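Long-range contact in uncharacterized protein (Pyrococcus abyssi, PDB 5IFF), which is a restriction DNA glycosylase that probably excises adenine from its recognition sequence and also binds nonspecific double-stranded DNA as a tetramer: residues 27-32 with 52-57. The protein carries 2 engineered substitutions. Sequence-based numbering, arbitrary orientation.
Engineered in segment 52-57: Ala57 (natural residue Glu).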
loop_
_atom_site.group_PDB
_atom_site.type_symbol
_atom_site.label_atom_id
_atom_site.label_comp_id
_atom_site.label_asym_id
_atom_site.label_seq_id
_atom_site.Cartn_x
_atom_site.Cartn_y
_atom_site.Cartn_z
ATOM N N VAL A 27 -14.949 1.279 -15.501
ATOM C CA VAL A 27 -15.803 0.831 -16.603
ATOM C C VAL A 27 -15.915 -0.687 -16.500
ATOM O O VAL A 27 -14.909 -1.386 -16.285
ATOM C CB VAL A 27 -15.204 1.284 -17.967
ATOM C CG1 VAL A 27 -16.015 0.729 -19.195
ATOM C CG2 VAL A 27 -15.197 2.805 -18.025
ATOM N N LYS A 28 -17.132 -1.208 -16.592
ATOM C CA LYS A 28 -17.362 -2.645 -16.471
ATOM C C LYS A 28 -18.329 -3.112 -17.557
ATOM O O LYS A 28 -19.141 -2.339 -18.025
ATOM C CB LYS A 28 -17.921 -2.966 -15.090
ATOM C CG LYS A 28 -16.891 -2.775 -13.976
ATOM C CD LYS A 28 -17.389 -3.333 -12.686
ATOM C CE LYS A 28 -16.279 -3.361 -11.607
ATOM N NZ LYS A 28 -16.928 -3.425 -10.252
ATOM N N LYS A 29 -18.246 -4.386 -17.919
ATOM C CA LYS A 29 -19.111 -4.949 -18.952
ATOM C C LYS A 29 -20.156 -5.783 -18.245
ATOM O O LYS A 29 -19.817 -6.653 -17.411
ATOM C CB LYS A 29 -18.307 -5.785 -19.952
ATOM C CG LYS A 29 -19.129 -6.254 -21.137
ATOM C CD LYS A 29 -18.268 -7.033 -22.129
ATOM C CE LYS A 29 -18.954 -7.151 -23.477
ATOM N NZ LYS A 29 -18.228 -8.110 -24.360
ATOM N N ILE A 30 -21.424 -5.468 -18.496
ATOM C CA ILE A 30 -22.534 -6.237 -17.948
ATOM C C ILE A 30 -23.387 -6.692 -19.114
ATOM O O ILE A 30 -24.248 -5.948 -19.593
ATOM C CB ILE A 30 -23.361 -5.423 -16.950
ATOM C CG1 ILE A 30 -22.435 -4.709 -15.974
ATOM C CG2 ILE A 30 -24.398 -6.322 -16.229
ATOM C CD1 ILE A 30 -23.154 -3.637 -15.059
ATOM N N GLU A 31 -23.132 -7.909 -19.576
ATOM C CA GLU A 31 -23.670 -8.349 -20.846
ATOM C C GLU A 31 -25.170 -8.460 -20.792
ATOM O O GLU A 31 -25.717 -9.100 -19.892
ATOM C CB GLU A 31 -23.060 -9.693 -21.260
ATOM C CG GLU A 31 -22.206 -9.592 -22.491
ATOM C CD GLU A 31 -21.551 -10.912 -22.829
ATOM O OE1 GLU A 31 -22.300 -11.893 -23.026
ATOM O OE2 GLU A 31 -20.301 -10.968 -22.875
ATOM N N ASN A 32 -25.820 -7.830 -21.769
ATOM C CA ASN A 32 -27.268 -7.657 -21.777
ATOM C C ASN A 32 -27.840 -7.296 -20.389
ATOM O O ASN A 32 -28.902 -7.781 -19.997
ATOM C CB ASN A 32 -27.904 -8.920 -22.340
ATOM C CG ASN A 32 -27.211 -9.389 -23.625
ATOM O OD1 ASN A 32 -27.091 -8.637 -24.600
ATOM N ND2 ASN A 32 -26.713 -10.623 -23.609
ATOM N N ARG A 52 -24.099 -1.112 -25.473
ATOM C CA ARG A 52 -25.061 -1.085 -24.369
ATOM C C ARG A 52 -24.675 -2.012 -23.223
ATOM O O ARG A 52 -25.307 -1.959 -22.172
ATOM C CB ARG A 52 -26.464 -1.468 -24.866
ATOM C CG ARG A 52 -26.624 -2.963 -25.039
ATOM C CD ARG A 52 -28.064 -3.434 -25.151
ATOM N NE ARG A 52 -28.089 -4.866 -25.457
ATOM C CZ ARG A 52 -29.188 -5.612 -25.499
ATOM N NH1 ARG A 52 -29.094 -6.905 -25.782
ATOM N NH2 ARG A 52 -30.377 -5.069 -25.258
ATOM N N ASP A 53 -23.672 -2.886 -23.437
ATOM C CA ASP A 53 -23.153 -3.730 -22.377
ATOM C C ASP A 53 -22.110 -3.024 -21.456
ATOM O O ASP A 53 -21.628 -3.619 -20.472
ATOM C CB ASP A 53 -22.520 -4.980 -22.974
ATOM C CG ASP A 53 -23.537 -5.866 -23.687
ATOM O OD1 ASP A 53 -24.741 -5.811 -23.318
ATOM O OD2 ASP A 53 -23.121 -6.593 -24.603
ATOM N N TYR A 54 -21.720 -1.800 -21.790
ATOM C CA TYR A 54 -20.696 -1.118 -20.976
ATOM C C TYR A 54 -21.285 -0.067 -20.040
ATOM O O TYR A 54 -22.142 0.732 -20.429
ATOM C CB TYR A 54 -19.642 -0.461 -21.841
ATOM C CG TYR A 54 -18.842 -1.496 -22.591
ATOM C CD1 TYR A 54 -17.768 -2.131 -21.983
ATOM C CD2 TYR A 54 -19.228 -1.909 -23.873
ATOM C CE1 TYR A 54 -17.045 -3.123 -22.653
ATOM C CE2 TYR A 54 -18.507 -2.890 -24.568
ATOM C CZ TYR A 54 -17.422 -3.504 -23.952
ATOM O OH TYR A 54 -16.707 -4.502 -24.610
ATOM N N TYR A 55 -20.796 -0.089 -18.797
ATOM C CA TYR A 55 -21.283 0.824 -17.760
ATOM C C TYR A 55 -20.143 1.439 -17.004
ATOM O O TYR A 55 -19.064 0.836 -16.856
ATOM C CB TYR A 55 -22.168 0.097 -16.736
ATOM C CG TYR A 55 -23.405 -0.548 -17.328
ATOM C CD1 TYR A 55 -23.300 -1.668 -18.146
ATOM C CD2 TYR A 55 -24.668 -0.037 -17.045
ATOM C CE1 TYR A 55 -24.437 -2.273 -18.694
ATOM C CE2 TYR A 55 -25.805 -0.640 -17.586
ATOM C CZ TYR A 55 -25.683 -1.752 -18.383
ATOM O OH TYR A 55 -26.808 -2.349 -18.928
ATOM N N ILE A 56 -20.414 2.590 -16.428
ATOM C CA ILE A 56 -19.489 3.068 -15.393
ATOM C C ILE A 56 -20.027 2.583 -14.056
ATOM O O ILE A 56 -21.146 2.964 -13.680
ATOM C CB ILE A 56 -19.392 4.615 -15.331
ATOM C CG1 ILE A 56 -18.819 5.183 -16.623
ATOM C CG2 ILE A 56 -18.480 5.010 -14.158
ATOM C CD1 ILE A 56 -19.110 6.647 -16.748
ATOM N N ALA A 57 -19.255 1.742 -13.385
ATOM C CA ALA A 57 -19.584 1.221 -12.075
ATOM C C ALA A 57 -18.956 2.097 -11.000
ATOM O O ALA A 57 -17.739 2.171 -10.897
ATOM C CB ALA A 57 -19.081 -0.229 -11.943
#
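Lys28 and Tyr55 form a hydrogen-bonded antiparallel pair that joins strand 25-29 to strand 54-59, in the larger, curled antiparallel sheet of the chain. Lys28 N donates to Tyr55 O at 2.8 Å, and Tyr55 N returns a bond to Lys28 O at 2.9 Å. Val27 with Ile56 and Lys29 with Tyr54 are the non-hydrogen-bonded pairs beside it. Past the end of the strand, Ile30 N still reaches Asp53 O at 2.7 Å.

On the face with Tyr55, Ile30 lies across the ring at about a right angle. Its CD1 sits 3.6 Å above the ring plane, offset toward the rim, a CH-pi contact. With CG1 anti to its own carbonyl carbon (chi1 -47°), Ile30 CG1 lies 3.8 Å from Tyr55 CD1, and CB rests by CE1. Cys161 of strand 154-163 packs against both residues. Lys28 CD rests on CB of Ala57, an engineered residue that is naturally glutamate. On the other face, Lys29 CG lies over the Tyr54 ring, and CD and CE run on past CZ, CE 3.7 Å from Tyr54 OH.

Asp53 closes the end of the contact. Its OD1 accepts Asn32 N at 2.8 Å, from above the carboxylate plane. An alanine at Asp53 would probably leave Asn32 N without this acceptor and the backbone at Glu31 and Asn32 less firmly held. Arg52 NH1 adds a weak bond to Asn32 OD1, the guanidinium and amide planes being 69° apart; NH1 also has a salt bridge to Glu49.

Strand 54-59 pairs on with strand 154-163 and carries Gln59, which binds adenine in another structure. The pair, continued past the strand end by Asp53, belongs to the highly curved antiparallel sheet of the half-pipe fold known for R.PabI.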